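Local coordinates for resiniferatoxin-binding, phosphotriesterase-related protein (Rhodobacter sphaeroides 2.4.1, PDB 3K2G), which binds two zinc ions in a TIM barrel of the phosphotriesterase family and is probably a metal-dependent hydrolase of phosphoric esters, at residues H34-N39 with D105-G110; A59-E64 with F74-N79; S182-E187 with F214-R219. All blocks are in the same frame, centred on the assembly; numbering follows the deposited sequence.

Contact 1 (H34-N39 with D105-G110). With ZN (zinc ion), chain I.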
ATOM      1  N   HIS B  34      -0.422 -26.090  18.102  1.00 12.72           N
ATOM      2  CA  HIS B  34      -1.871 -26.076  18.166  1.00 13.02           C
ATOM      3  C   HIS B  34      -2.538 -27.059  17.214  1.00 12.65           C
ATOM      4  O   HIS B  34      -2.752 -26.758  16.038  1.00 13.35           O
ATOM      5  CB  HIS B  34      -2.341 -24.644  17.889  1.00 13.76           C
ATOM      6  CG  HIS B  34      -3.794 -24.413  18.145  1.00 15.35           C
ATOM      7  ND1 HIS B  34      -4.247 -23.387  18.943  1.00 14.77           N
ATOM      8  CD2 HIS B  34      -4.897 -25.040  17.672  1.00 15.31           C
ATOM      9  CE1 HIS B  34      -5.568 -23.389  18.952  1.00 17.88           C
ATOM     10  NE2 HIS B  34      -5.987 -24.381  18.188  1.00 15.56           N
ATOM     11  N   GLU B  35      -2.879 -28.229  17.740  1.00 12.17           N
ATOM     12  CA  GLU B  35      -3.530 -29.269  16.944  1.00 13.64           C
ATOM     13  C   GLU B  35      -4.552 -30.013  17.792  1.00 15.75           C
ATOM     14  O   GLU B  35      -4.382 -30.151  19.004  1.00 17.30           O
ATOM     15  CB  GLU B  35      -2.508 -30.294  16.450  1.00 11.75           C
ATOM     16  CG  GLU B  35      -1.317 -29.732  15.702  1.00 14.78           C
ATOM     17  CD  GLU B  35      -1.696 -29.074  14.385  1.00 15.30           C
ATOM     18  OE1 GLU B  35      -2.706 -29.485  13.775  1.00 15.40           O
ATOM     19  OE2 GLU B  35      -0.970 -28.150  13.955  1.00 15.70           O
ATOM     20  N   HIS B  36      -5.620 -30.487  17.157  1.00 17.36           N
ATOM     21  CA  HIS B  36      -6.620 -31.261  17.873  1.00 18.53           C
ATOM     22  C   HIS B  36      -6.463 -32.679  17.352  1.00 20.16           C
ATOM     23  O   HIS B  36      -6.496 -32.902  16.139  1.00 17.32           O
ATOM     24  CB  HIS B  36      -8.019 -30.730  17.585  1.00 18.51           C
ATOM     25  CG  HIS B  36      -8.228 -29.328  18.055  1.00 19.25           C
ATOM     26  ND1 HIS B  36      -8.502 -29.018  19.368  1.00 16.92           N
ATOM     27  CD2 HIS B  36      -8.137 -28.148  17.398  1.00 17.43           C
ATOM     28  CE1 HIS B  36      -8.569 -27.707  19.502  1.00 19.64           C
ATOM     29  NE2 HIS B  36      -8.350 -27.157  18.322  1.00 17.69           N
ATOM     30  N   LEU B  37      -6.270 -33.628  18.266  1.00 18.99           N
ATOM     31  CA  LEU B  37      -6.088 -35.022  17.881  1.00 19.47           C
ATOM     32  C   LEU B  37      -7.409 -35.774  17.886  1.00 19.80           C
ATOM     33  O   LEU B  37      -7.588 -36.741  17.150  1.00 18.73           O
ATOM     34  CB  LEU B  37      -5.079 -35.681  18.818  1.00 18.51           C
ATOM     35  CG  LEU B  37      -3.754 -34.911  18.812  1.00 19.43           C
ATOM     36  CD1 LEU B  37      -2.728 -35.621  19.674  1.00 19.53           C
ATOM     37  CD2 LEU B  37      -3.252 -34.781  17.382  1.00 19.29           C
ATOM     38  N   GLN B  38      -8.321 -35.300  18.726  1.00 20.21           N
ATOM     39  CA  GLN B  38      -9.665 -35.848  18.877  1.00 22.03           C
ATOM     40  C   GLN B  38     -10.504 -34.678  19.384  1.00 23.13           C
ATOM     41  O   GLN B  38     -10.031 -33.901  20.204  1.00 23.46           O
ATOM     42  CB  GLN B  38      -9.687 -36.959  19.935  1.00 22.08           C
ATOM     43  CG  GLN B  38      -8.980 -38.254  19.566  1.00 21.74           C
ATOM     44  CD  GLN B  38      -9.706 -39.024  18.481  1.00 23.85           C
ATOM     45  OE1 GLN B  38      -9.497 -38.791  17.290  1.00 25.01           O
ATOM     46  NE2 GLN B  38     -10.580 -39.935  18.890  1.00 21.88           N
ATOM     47  N   ASN B  39     -11.733 -34.535  18.907  1.00 24.07           N
ATOM     48  CA  ASN B  39     -12.577 -33.445  19.386  1.00 25.44           C
ATOM     49  C   ASN B  39     -14.021 -33.623  18.950  1.00 26.88           C
ATOM     50  O   ASN B  39     -14.360 -34.579  18.256  1.00 25.82           O
ATOM     51  CB  ASN B  39     -12.055 -32.090  18.888  1.00 26.12           C
ATOM     52  CG  ASN B  39     -12.292 -31.879  17.403  1.00 26.94           C
ATOM     53  OD1 ASN B  39     -12.770 -32.775  16.703  1.00 25.71           O
ATOM     54  ND2 ASN B  39     -11.950 -30.692  16.912  1.00 22.96           N
ATOM     55  N   ASP B 105      -2.040 -30.161  22.243  1.00 13.87           N
ATOM     56  CA  ASP B 105      -3.459 -30.279  21.949  1.00 14.63           C
ATOM     57  C   ASP B 105      -4.251 -29.423  22.929  1.00 14.77           C
ATOM     58  O   ASP B 105      -4.414 -29.781  24.098  1.00 16.21           O
ATOM     59  CB  ASP B 105      -3.908 -31.735  22.056  1.00 15.97           C
ATOM     60  CG  ASP B 105      -5.332 -31.935  21.570  1.00 14.69           C
ATOM     61  OD1 ASP B 105      -6.179 -31.062  21.848  1.00 15.32           O
ATOM     62  OD2 ASP B 105      -5.596 -32.964  20.916  1.00 15.99           O
ATOM     63  N   PRO B 106      -4.763 -28.283  22.458  1.00 15.54           N
ATOM     64  CA  PRO B 106      -5.538 -27.360  23.289  1.00 16.02           C
ATOM     65  C   PRO B 106      -7.028 -27.675  23.403  1.00 16.80           C
ATOM     66  O   PRO B 106      -7.812 -26.806  23.793  1.00 14.09           O
ATOM     67  CB  PRO B 106      -5.281 -26.020  22.617  1.00 16.53           C
ATOM     68  CG  PRO B 106      -5.284 -26.406  21.162  1.00 17.03           C
ATOM     69  CD  PRO B 106      -4.463 -27.680  21.145  1.00 14.82           C
ATOM     70  N   THR B 107      -7.420 -28.900  23.063  1.00 16.44           N
ATOM     71  CA  THR B 107      -8.828 -29.278  23.162  1.00 20.90           C
ATOM     72  C   THR B 107      -9.199 -29.205  24.642  1.00 22.64           C
ATOM     73  O   THR B 107      -8.594 -29.880  25.471  1.00 20.86           O
ATOM     74  CB  THR B 107      -9.078 -30.724  22.643  1.00 20.58           C
ATOM     75  OG1 THR B 107      -8.646 -30.831  21.282  1.00 18.90           O
ATOM     76  CG2 THR B 107     -10.566 -31.069  22.713  1.00 21.63           C
ATOM     77  N   CYS B 108     -10.186 -28.384  24.980  1.00 25.63           N
ATOM     78  CA  CYS B 108     -10.572 -28.251  26.379  1.00 30.65           C
ATOM     79  C   CYS B 108     -11.993 -28.707  26.690  1.00 32.54           C
ATOM     80  O   CYS B 108     -12.595 -29.460  25.921  1.00 32.10           O
ATOM     81  CB  CYS B 108     -10.364 -26.802  26.848  1.00 31.36           C
ATOM     82  SG  CYS B 108     -11.205 -25.528  25.874  1.00 29.74           S
ATOM     83  N   ARG B 109     -12.515 -28.255  27.829  1.00 35.60           N
ATOM     84  CA  ARG B 109     -13.861 -28.615  28.267  1.00 37.76           C
ATOM     85  C   ARG B 109     -14.918 -28.059  27.328  1.00 38.22           C
ATOM     86  O   ARG B 109     -14.940 -26.860  27.038  1.00 39.32           O
ATOM     87  CB  ARG B 109     -14.134 -28.093  29.683  1.00 39.89           C
ATOM     88  CG  ARG B 109     -13.148 -28.562  30.736  1.00 41.06           C
ATOM     89  CD  ARG B 109     -13.654 -28.246  32.133  1.00 42.49           C
ATOM     90  NE  ARG B 109     -12.659 -28.553  33.156  1.00 42.82           N
ATOM     91  CZ  ARG B 109     -12.957 -28.934  34.394  1.00 44.32           C
ATOM     92  NH1 ARG B 109     -14.226 -29.065  34.762  1.00 44.40           N
ATOM     93  NH2 ARG B 109     -11.986 -29.178  35.267  1.00 43.88           N
ATOM     94  N   GLY B 110     -15.801 -28.940  26.869  1.00 37.05           N
ATOM     95  CA  GLY B 110     -16.854 -28.525  25.964  1.00 35.76           C
ATOM     96  C   GLY B 110     -16.614 -29.010  24.547  1.00 34.81           C
ATOM     97  O   GLY B 110     -17.564 -29.158  23.774  1.00 34.06           O
TER
HETATM   98 ZN    ZN I 400      -8.091 -25.059  17.835  1.00 22.19          ZN
HETATM   99  O   HOH W   1      -7.823 -34.163  21.838  1.00 21.87           O
HETATM  100  O   HOH W   2      -9.393 -23.716  17.242  1.00 19.45           O
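His36 and Thr107 meet through a nearly straight hydrogen bond, His36 ND1-H donating to Thr107 OG1 at 2.6 Å with an N-H...O angle of 173° and the oxygen close to the ring plane. The other ring nitrogen, NE2, binds the zinc ion at 2.2 Å, so both nitrogens are used and the ring's rotation is fixed. The chain of bonds continues away from the metal: Thr107 OG1 donates in turn to Asp105 OD1, on the syn side of that oxygen, at 2.5 Å. Thr107 is thus the second-shell residue on the zinc ligand His36, and Asp105 stands behind it and positions its hydroxyl. OD1 also accepts from the backbone N of Thr107, an Asx turn, so two bonds tie Thr107 to the carboxylate. The other carboxylate oxygen, OD2, receives the backbone N of Leu37 at 2.8 Å, the N-H lying well above the carboxylate plane, and a water that also donates to Gln38 O. Asp105 CG stands anti to its backbone N (chi1 -172°), on the side of loop 34-39. His34, the other histidine of the H-x-H pair, puts NE2 on the same zinc ion at 2.2 Å; Pro106 CG sits over the centre of its ring, 3.6 Å from the centroid, in a CH-pi contact. Next to it Asp105 CA-H points at Glu35 O, 3.1 Å between CA and O. The carboxylate of Glu35 turns away to Ser302 and the backbone of His303. Glu177, Asp304 and a water finish the zinc shell. The two loops follow strands 31-32 and 102-105 of the barrel; Leu37 packs outward on helices 85-97 and 115-125, while Pro106 and His34 rest on Met207 of strand 206-208.

Contact 2 (A59-E64 with F74-N79)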
ATOM      1  N   ALA B  59     -24.595 -36.479   4.083  1.00 34.96           N
ATOM      2  CA  ALA B  59     -23.626 -37.338   3.408  1.00 33.68           C
ATOM      3  C   ALA B  59     -22.278 -37.468   4.107  1.00 32.10           C
ATOM      4  O   ALA B  59     -21.831 -36.559   4.805  1.00 32.18           O
ATOM      5  CB  ALA B  59     -23.406 -36.845   1.977  1.00 34.37           C
ATOM      6  N   PRO B  60     -21.612 -38.617   3.928  1.00 29.80           N
ATOM      7  CA  PRO B  60     -20.305 -38.835   4.547  1.00 28.28           C
ATOM      8  C   PRO B  60     -19.271 -38.112   3.686  1.00 26.96           C
ATOM      9  O   PRO B  60     -19.568 -37.734   2.550  1.00 24.78           O
ATOM     10  CB  PRO B  60     -20.153 -40.348   4.487  1.00 28.89           C
ATOM     11  CG  PRO B  60     -20.798 -40.679   3.171  1.00 29.81           C
ATOM     12  CD  PRO B  60     -22.046 -39.809   3.175  1.00 30.09           C
ATOM     13  N   ILE B  61     -18.067 -37.908   4.208  1.00 24.62           N
ATOM     14  CA  ILE B  61     -17.054 -37.229   3.414  1.00 25.06           C
ATOM     15  C   ILE B  61     -16.534 -38.166   2.329  1.00 24.89           C
ATOM     16  O   ILE B  61     -16.064 -39.267   2.619  1.00 24.68           O
ATOM     17  CB  ILE B  61     -15.857 -36.758   4.274  1.00 24.84           C
ATOM     18  CG1 ILE B  61     -16.324 -35.733   5.311  1.00 24.13           C
ATOM     19  CG2 ILE B  61     -14.792 -36.137   3.380  1.00 25.13           C
ATOM     20  CD1 ILE B  61     -15.264 -35.382   6.333  1.00 25.22           C
ATOM     21  N   SER B  62     -16.640 -37.727   1.079  1.00 23.23           N
ATOM     22  CA  SER B  62     -16.158 -38.505  -0.057  1.00 21.49           C
ATOM     23  C   SER B  62     -15.487 -37.540  -1.029  1.00 19.99           C
ATOM     24  O   SER B  62     -15.855 -36.367  -1.097  1.00 16.28           O
ATOM     25  CB  SER B  62     -17.313 -39.223  -0.766  1.00 23.60           C
ATOM     26  OG  SER B  62     -18.180 -38.296  -1.397  1.00 25.68           O
ATOM     27  N   ILE B  63     -14.516 -38.041  -1.785  1.00 18.91           N
ATOM     28  CA  ILE B  63     -13.776 -37.224  -2.744  1.00 19.32           C
ATOM     29  C   ILE B  63     -14.676 -36.406  -3.676  1.00 21.65           C
ATOM     30  O   ILE B  63     -14.316 -35.297  -4.092  1.00 20.55           O
ATOM     31  CB  ILE B  63     -12.818 -38.113  -3.593  1.00 20.06           C
ATOM     32  CG1 ILE B  63     -11.915 -37.237  -4.465  1.00 17.51           C
ATOM     33  CG2 ILE B  63     -13.615 -39.081  -4.471  1.00 18.29           C
ATOM     34  CD1 ILE B  63     -10.844 -38.025  -5.190  1.00 15.32           C
ATOM     35  N   GLU B  64     -15.852 -36.946  -3.986  1.00 22.20           N
ATOM     36  CA  GLU B  64     -16.793 -36.285  -4.885  1.00 24.13           C
ATOM     37  C   GLU B  64     -17.410 -34.981  -4.393  1.00 23.35           C
ATOM     38  O   GLU B  64     -17.912 -34.198  -5.201  1.00 22.50           O
ATOM     39  CB  GLU B  64     -17.930 -37.246  -5.261  1.00 26.95           C
ATOM     40  CG  GLU B  64     -17.491 -38.501  -5.998  1.00 30.99           C
ATOM     41  CD  GLU B  64     -16.963 -39.585  -5.072  1.00 33.86           C
ATOM     42  OE1 GLU B  64     -17.175 -39.478  -3.845  1.00 32.92           O
ATOM     43  OE2 GLU B  64     -16.351 -40.555  -5.576  1.00 33.33           O
ATOM     44  N   PHE B  74     -18.690 -26.540   7.855  1.00 24.07           N
ATOM     45  CA  PHE B  74     -19.653 -26.872   8.897  1.00 26.32           C
ATOM     46  C   PHE B  74     -21.008 -27.366   8.425  1.00 26.71           C
ATOM     47  O   PHE B  74     -21.912 -27.556   9.236  1.00 26.66           O
ATOM     48  CB  PHE B  74     -19.848 -25.676   9.825  1.00 28.00           C
ATOM     49  CG  PHE B  74     -18.621 -25.315  10.606  1.00 30.46           C
ATOM     50  CD1 PHE B  74     -17.883 -26.298  11.260  1.00 31.07           C
ATOM     51  CD2 PHE B  74     -18.227 -23.991  10.726  1.00 30.91           C
ATOM     52  CE1 PHE B  74     -16.766 -25.963  12.020  1.00 32.59           C
ATOM     53  CE2 PHE B  74     -17.112 -23.646  11.484  1.00 32.73           C
ATOM     54  CZ  PHE B  74     -16.383 -24.634  12.135  1.00 32.04           C
ATOM     55  N   VAL B  75     -21.158 -27.577   7.123  1.00 27.10           N
ATOM     56  CA  VAL B  75     -22.426 -28.063   6.591  1.00 27.21           C
ATOM     57  C   VAL B  75     -22.539 -29.574   6.776  1.00 27.46           C
ATOM     58  O   VAL B  75     -23.642 -30.109   6.883  1.00 27.70           O
ATOM     59  CB  VAL B  75     -22.566 -27.767   5.077  1.00 26.16           C
ATOM     60  CG1 VAL B  75     -21.652 -28.677   4.280  1.00 27.23           C
ATOM     61  CG2 VAL B  75     -24.006 -27.964   4.640  1.00 27.95           C
ATOM     62  N   ASN B  76     -21.389 -30.247   6.827  1.00 26.51           N
ATOM     63  CA  ASN B  76     -21.320 -31.706   6.944  1.00 26.60           C
ATOM     64  C   ASN B  76     -21.196 -32.220   8.377  1.00 27.02           C
ATOM     65  O   ASN B  76     -20.218 -31.933   9.067  1.00 25.17           O
ATOM     66  CB  ASN B  76     -20.130 -32.221   6.120  1.00 27.07           C
ATOM     67  CG  ASN B  76     -20.242 -33.694   5.776  1.00 27.82           C
ATOM     68  OD1 ASN B  76     -20.984 -34.076   4.868  1.00 29.10           O
ATOM     69  ND2 ASN B  76     -19.508 -34.529   6.500  1.00 25.61           N
ATOM     70  N   LYS B  77     -22.181 -33.003   8.815  1.00 27.55           N
ATOM     71  CA  LYS B  77     -22.176 -33.563  10.165  1.00 28.75           C
ATOM     72  C   LYS B  77     -21.021 -34.535  10.403  1.00 26.83           C
ATOM     73  O   LYS B  77     -20.441 -34.567  11.486  1.00 27.82           O
ATOM     74  CB  LYS B  77     -23.502 -34.281  10.452  1.00 29.77           C
ATOM     75  CG  LYS B  77     -24.703 -33.362  10.573  1.00 33.81           C
ATOM     76  CD  LYS B  77     -25.973 -34.155  10.862  1.00 36.33           C
ATOM     77  CE  LYS B  77     -27.179 -33.240  10.997  1.00 37.55           C
ATOM     78  NZ  LYS B  77     -28.423 -34.007  11.286  1.00 39.03           N
ATOM     79  N   HIS B  78     -20.694 -35.326   9.389  1.00 25.66           N
ATOM     80  CA  HIS B  78     -19.620 -36.313   9.488  1.00 25.26           C
ATOM     81  C   HIS B  78     -18.244 -35.666   9.641  1.00 26.27           C
ATOM     82  O   HIS B  78     -17.325 -36.254  10.213  1.00 25.73           O
ATOM     83  CB  HIS B  78     -19.632 -37.200   8.237  1.00 26.17           C
ATOM     84  CG  HIS B  78     -18.516 -38.198   8.185  1.00 25.59           C
ATOM     85  ND1 HIS B  78     -18.309 -39.139   9.171  1.00 27.95           N
ATOM     86  CD2 HIS B  78     -17.567 -38.424   7.247  1.00 26.28           C
ATOM     87  CE1 HIS B  78     -17.281 -39.901   8.842  1.00 26.72           C
ATOM     88  NE2 HIS B  78     -16.813 -39.488   7.678  1.00 28.14           N
ATOM     89  N   ASN B  79     -18.123 -34.445   9.135  1.00 24.90           N
ATOM     90  CA  ASN B  79     -16.871 -33.694   9.153  1.00 25.22           C
ATOM     91  C   ASN B  79     -16.502 -33.065  10.497  1.00 24.82           C
ATOM     92  O   ASN B  79     -15.336 -33.054  10.886  1.00 24.83           O
ATOM     93  CB  ASN B  79     -16.952 -32.598   8.083  1.00 23.43           C
ATOM     94  CG  ASN B  79     -15.669 -31.798   7.947  1.00 22.30           C
ATOM     95  OD1 ASN B  79     -14.586 -32.355   7.786  1.00 15.92           O
ATOM     96  ND2 ASN B  79     -15.792 -30.478   7.990  1.00 24.28           N
TER
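Ala59 and Pro60 run past Asn76 and His78 as two irregular pieces of chain, with CA atoms 5.6 Å apart at Pro60 and His78 and 7.0 Å at Ala59 and Asn76. Ala59 has just left helix 54-58, and Pro60 and Ile61 continue in extended conformation; opposite them the chain turns at Asn76, whose O accepts a backbone bond from Asn79 N. Ile61 carries most of the side-chain contact. Its CG1 lies 3.5 Å from CD2 of His78, the two side chains crossing at about a right angle, and its CD1 reaches further to Asn79, 3.4 Å from OD1. The CG of His78 is anti to its backbone N (chi1 176°), which directs CG toward Pro60 and Ile61. His78 CD2 comes within 3.1 Å of Ile61 N. The end of the Asn76 side chain lies close to Ala59 O. Asn79 OD1 has its polar partner in the backbone N of Met309. The 74-79 segment begins with Phe74, which touches the bound dithiol though it takes no part in this contact. The contact closes the short excursion through helix 66-70: Ile61 also touches Leu66, and Asn76 touches Leu69 of that helix, with helix 54-58 leading in and strand 81-82 following.

Contact 3 (S182-E187 with F214-R219)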
ATOM      1  N   SER B 182     -16.394 -13.132  18.978  1.00 26.91           N
ATOM      2  CA  SER B 182     -16.428 -11.754  18.510  1.00 28.52           C
ATOM      3  C   SER B 182     -17.350 -10.923  19.405  1.00 29.27           C
ATOM      4  O   SER B 182     -17.276  -9.697  19.421  1.00 29.49           O
ATOM      5  CB  SER B 182     -16.911 -11.699  17.056  1.00 29.39           C
ATOM      6  OG  SER B 182     -18.183 -12.308  16.913  1.00 28.08           O
ATOM      7  N   ASP B 183     -18.213 -11.601  20.154  1.00 31.13           N
ATOM      8  CA  ASP B 183     -19.139 -10.929  21.062  1.00 31.94           C
ATOM      9  C   ASP B 183     -18.495 -10.714  22.430  1.00 31.89           C
ATOM     10  O   ASP B 183     -18.895  -9.824  23.178  1.00 29.82           O
ATOM     11  CB  ASP B 183     -20.421 -11.753  21.228  1.00 32.53           C
ATOM     12  CG  ASP B 183     -21.238 -11.826  19.951  1.00 35.29           C
ATOM     13  OD1 ASP B 183     -21.519 -10.761  19.365  1.00 35.06           O
ATOM     14  OD2 ASP B 183     -21.605 -12.944  19.535  1.00 36.48           O
ATOM     15  N   PHE B 184     -17.500 -11.539  22.747  1.00 31.73           N
ATOM     16  CA  PHE B 184     -16.788 -11.445  24.018  1.00 32.08           C
ATOM     17  C   PHE B 184     -17.798 -11.325  25.156  1.00 31.88           C
ATOM     18  O   PHE B 184     -17.817 -10.330  25.878  1.00 30.76           O
ATOM     19  CB  PHE B 184     -15.865 -10.222  23.998  1.00 32.01           C
ATOM     20  CG  PHE B 184     -14.648 -10.354  24.876  1.00 33.91           C
ATOM     21  CD1 PHE B 184     -13.504  -9.615  24.599  1.00 32.25           C
ATOM     22  CD2 PHE B 184     -14.640 -11.212  25.973  1.00 33.68           C
ATOM     23  CE1 PHE B 184     -12.370  -9.724  25.400  1.00 34.12           C
ATOM     24  CE2 PHE B 184     -13.509 -11.327  26.781  1.00 34.40           C
ATOM     25  CZ  PHE B 184     -12.371 -10.581  26.490  1.00 33.62           C
ATOM     26  N   THR B 185     -18.634 -12.348  25.305  1.00 31.27           N
ATOM     27  CA  THR B 185     -19.669 -12.348  26.332  1.00 31.31           C
ATOM     28  C   THR B 185     -19.120 -12.314  27.751  1.00 31.51           C
ATOM     29  O   THR B 185     -17.946 -12.600  27.988  1.00 29.74           O
ATOM     30  CB  THR B 185     -20.581 -13.577  26.207  1.00 30.06           C
ATOM     31  OG1 THR B 185     -19.855 -14.749  26.588  1.00 29.94           O
ATOM     32  CG2 THR B 185     -21.066 -13.735  24.775  1.00 30.83           C
ATOM     33  N   ALA B 186     -19.990 -11.960  28.690  1.00 31.91           N
ATOM     34  CA  ALA B 186     -19.620 -11.882  30.092  1.00 32.67           C
ATOM     35  C   ALA B 186     -19.093 -13.229  30.575  1.00 32.67           C
ATOM     36  O   ALA B 186     -18.169 -13.291  31.383  1.00 33.03           O
ATOM     37  CB  ALA B 186     -20.822 -11.462  30.921  1.00 34.07           C
ATOM     38  N   GLU B 187     -19.686 -14.306  30.071  1.00 32.37           N
ATOM     39  CA  GLU B 187     -19.279 -15.653  30.447  1.00 32.04           C
ATOM     40  C   GLU B 187     -17.861 -15.932  29.956  1.00 29.93           C
ATOM     41  O   GLU B 187     -17.043 -16.500  30.677  1.00 27.07           O
ATOM     42  CB  GLU B 187     -20.238 -16.688  29.847  1.00 36.14           C
ATOM     43  CG  GLU B 187     -21.706 -16.512  30.245  1.00 42.15           C
ATOM     44  CD  GLU B 187     -22.348 -15.249  29.667  1.00 45.89           C
ATOM     45  OE1 GLU B 187     -22.430 -15.126  28.424  1.00 47.21           O
ATOM     46  OE2 GLU B 187     -22.777 -14.380  30.459  1.00 47.99           O
ATOM     47  N   PHE B 214     -11.608 -10.639  13.585  1.00 20.86           N
ATOM     48  CA  PHE B 214     -11.947  -9.411  14.306  1.00 21.81           C
ATOM     49  C   PHE B 214     -10.642  -8.879  14.900  1.00 22.09           C
ATOM     50  O   PHE B 214      -9.581  -9.419  14.592  1.00 18.94           O
ATOM     51  CB  PHE B 214     -12.994  -9.668  15.399  1.00 23.68           C
ATOM     52  CG  PHE B 214     -14.382  -9.891  14.864  1.00 27.29           C
ATOM     53  CD1 PHE B 214     -15.289  -8.835  14.767  1.00 28.80           C
ATOM     54  CD2 PHE B 214     -14.766 -11.148  14.404  1.00 28.11           C
ATOM     55  CE1 PHE B 214     -16.559  -9.030  14.218  1.00 29.24           C
ATOM     56  CE2 PHE B 214     -16.036 -11.355  13.850  1.00 29.23           C
ATOM     57  CZ  PHE B 214     -16.932 -10.293  13.758  1.00 29.03           C
ATOM     58  N   ARG B 215     -10.701  -7.838  15.731  1.00 21.55           N
ATOM     59  CA  ARG B 215      -9.488  -7.269  16.328  1.00 22.96           C
ATOM     60  C   ARG B 215      -9.641  -7.065  17.837  1.00 22.45           C
ATOM     61  O   ARG B 215      -9.508  -5.946  18.330  1.00 21.76           O
ATOM     62  CB  ARG B 215      -9.169  -5.926  15.668  1.00 25.47           C
ATOM     63  CG  ARG B 215      -9.053  -5.980  14.144  1.00 29.28           C
ATOM     64  CD  ARG B 215      -7.718  -6.550  13.686  1.00 32.44           C
ATOM     65  NE  ARG B 215      -7.613  -6.574  12.230  1.00 34.87           N
ATOM     66  CZ  ARG B 215      -8.044  -7.569  11.461  1.00 36.50           C
ATOM     67  NH1 ARG B 215      -8.607  -8.637  12.003  1.00 35.74           N
ATOM     68  NH2 ARG B 215      -7.923  -7.484  10.145  1.00 36.26           N
ATOM     69  N   LEU B 216      -9.906  -8.146  18.566  1.00 21.38           N
ATOM     70  CA  LEU B 216     -10.098  -8.078  20.017  1.00 21.94           C
ATOM     71  C   LEU B 216      -8.860  -8.441  20.840  1.00 19.93           C
ATOM     72  O   LEU B 216      -8.912  -8.453  22.072  1.00 21.73           O
ATOM     73  CB  LEU B 216     -11.251  -9.008  20.431  1.00 22.96           C
ATOM     74  CG  LEU B 216     -12.650  -8.722  19.873  1.00 23.51           C
ATOM     75  CD1 LEU B 216     -13.617  -9.820  20.307  1.00 24.20           C
ATOM     76  CD2 LEU B 216     -13.131  -7.371  20.369  1.00 24.51           C
ATOM     77  N   ALA B 217      -7.751  -8.729  20.166  1.00 20.31           N
ATOM     78  CA  ALA B 217      -6.517  -9.131  20.842  1.00 19.16           C
ATOM     79  C   ALA B 217      -5.998  -8.183  21.926  1.00 18.71           C
ATOM     80  O   ALA B 217      -5.595  -8.635  23.000  1.00 16.95           O
ATOM     81  CB  ALA B 217      -5.422  -9.386  19.812  1.00 20.22           C
ATOM     82  N   HIS B 218      -5.993  -6.878  21.660  1.00 16.97           N
ATOM     83  CA  HIS B 218      -5.504  -5.940  22.663  1.00 16.72           C
ATOM     84  C   HIS B 218      -6.410  -5.917  23.893  1.00 17.25           C
ATOM     85  O   HIS B 218      -5.932  -5.758  25.014  1.00 15.88           O
ATOM     86  CB  HIS B 218      -5.347  -4.536  22.068  1.00 16.76           C
ATOM     87  CG  HIS B 218      -4.056  -4.335  21.331  1.00 15.71           C
ATOM     88  ND1 HIS B 218      -2.831  -4.325  21.962  1.00 16.17           N
ATOM     89  CD2 HIS B 218      -3.797  -4.167  20.012  1.00 17.73           C
ATOM     90  CE1 HIS B 218      -1.875  -4.160  21.066  1.00 18.07           C
ATOM     91  NE2 HIS B 218      -2.436  -4.063  19.873  1.00 15.17           N
ATOM     92  N   ARG B 219      -7.715  -6.083  23.694  1.00 17.62           N
ATOM     93  CA  ARG B 219      -8.637  -6.105  24.827  1.00 20.02           C
ATOM     94  C   ARG B 219      -8.384  -7.384  25.630  1.00 18.77           C
ATOM     95  O   ARG B 219      -8.487  -7.392  26.861  1.00 17.06           O
ATOM     96  CB  ARG B 219     -10.095  -6.075  24.349  1.00 23.72           C
ATOM     97  CG  ARG B 219     -11.099  -6.224  25.489  1.00 30.85           C
ATOM     98  CD  ARG B 219     -12.548  -6.232  25.016  1.00 35.82           C
ATOM     99  NE  ARG B 219     -13.468  -6.473  26.128  1.00 39.06           N
ATOM    100  CZ  ARG B 219     -14.781  -6.647  25.998  1.00 40.94           C
ATOM    101  NH1 ARG B 219     -15.343  -6.606  24.797  1.00 41.50           N
ATOM    102  NH2 ARG B 219     -15.532  -6.867  27.071  1.00 40.65           N
TER
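The loops that lead into two successive helices of the TIM barrel, 186-202 and 217-226, meet here, each following a strand of the parallel sheet. At one end Ser182 sets its CB on a face of the Phe214 ring, 3.4 Å from the centroid and 15° off the normal, a CH-pi contact in which CE2 is the nearest ring atom at 3.3 Å. At the other end Arg219 sets its guanidinium tilted over the rim of one face of Phe184. CZ stands 4.0 Å from the ring centroid, off-centre, and the two planes are 33° apart; Arg219 NE comes to 3.5 Å of Phe184 CD1. The CG of Arg219 is anti to the backbone N (chi1 175°), and the extended chain from CG to NE then carries the guanidinium from the first turn of its helix to Phe184. Between these two pairs Leu216 fills in, its CD1 4.3 Å from Phe184 CD1 and 3.8 Å from Ser182 O. Thr185 is the N-cap of helix 186-202, and Glu189 of that helix forms a long, weak ion pair with Arg219 NH2. The contact is therefore made of apolar packing, a CH-pi contact and an off-centre cation-pi interaction, with a charged group resting on an aromatic face at the protein surface while its extended chain also covers the buried Phe184.

How the contacts relate
The three contacts lie in one TIM barrel at different depths. Contact 1 is the deepest, about 8 Å from the chain centre to its own, and supplies two zinc ligands; contacts 2 and 3 lie about 23 Å and 17 Å out. Along the chain contact 2 is nested inside the loop closed by contact 1, and contact 3 follows both. Centres are about 21 Å apart for contacts 1 and 2 and again for contacts 1 and 3, and 31 Å for contacts 2 and 3; none touch. The 74-79 segment of contact 2 carries Phe74 to the bound dithiol, while contact 3 joins the loops leading into consecutive helices 186-202 and 217-226.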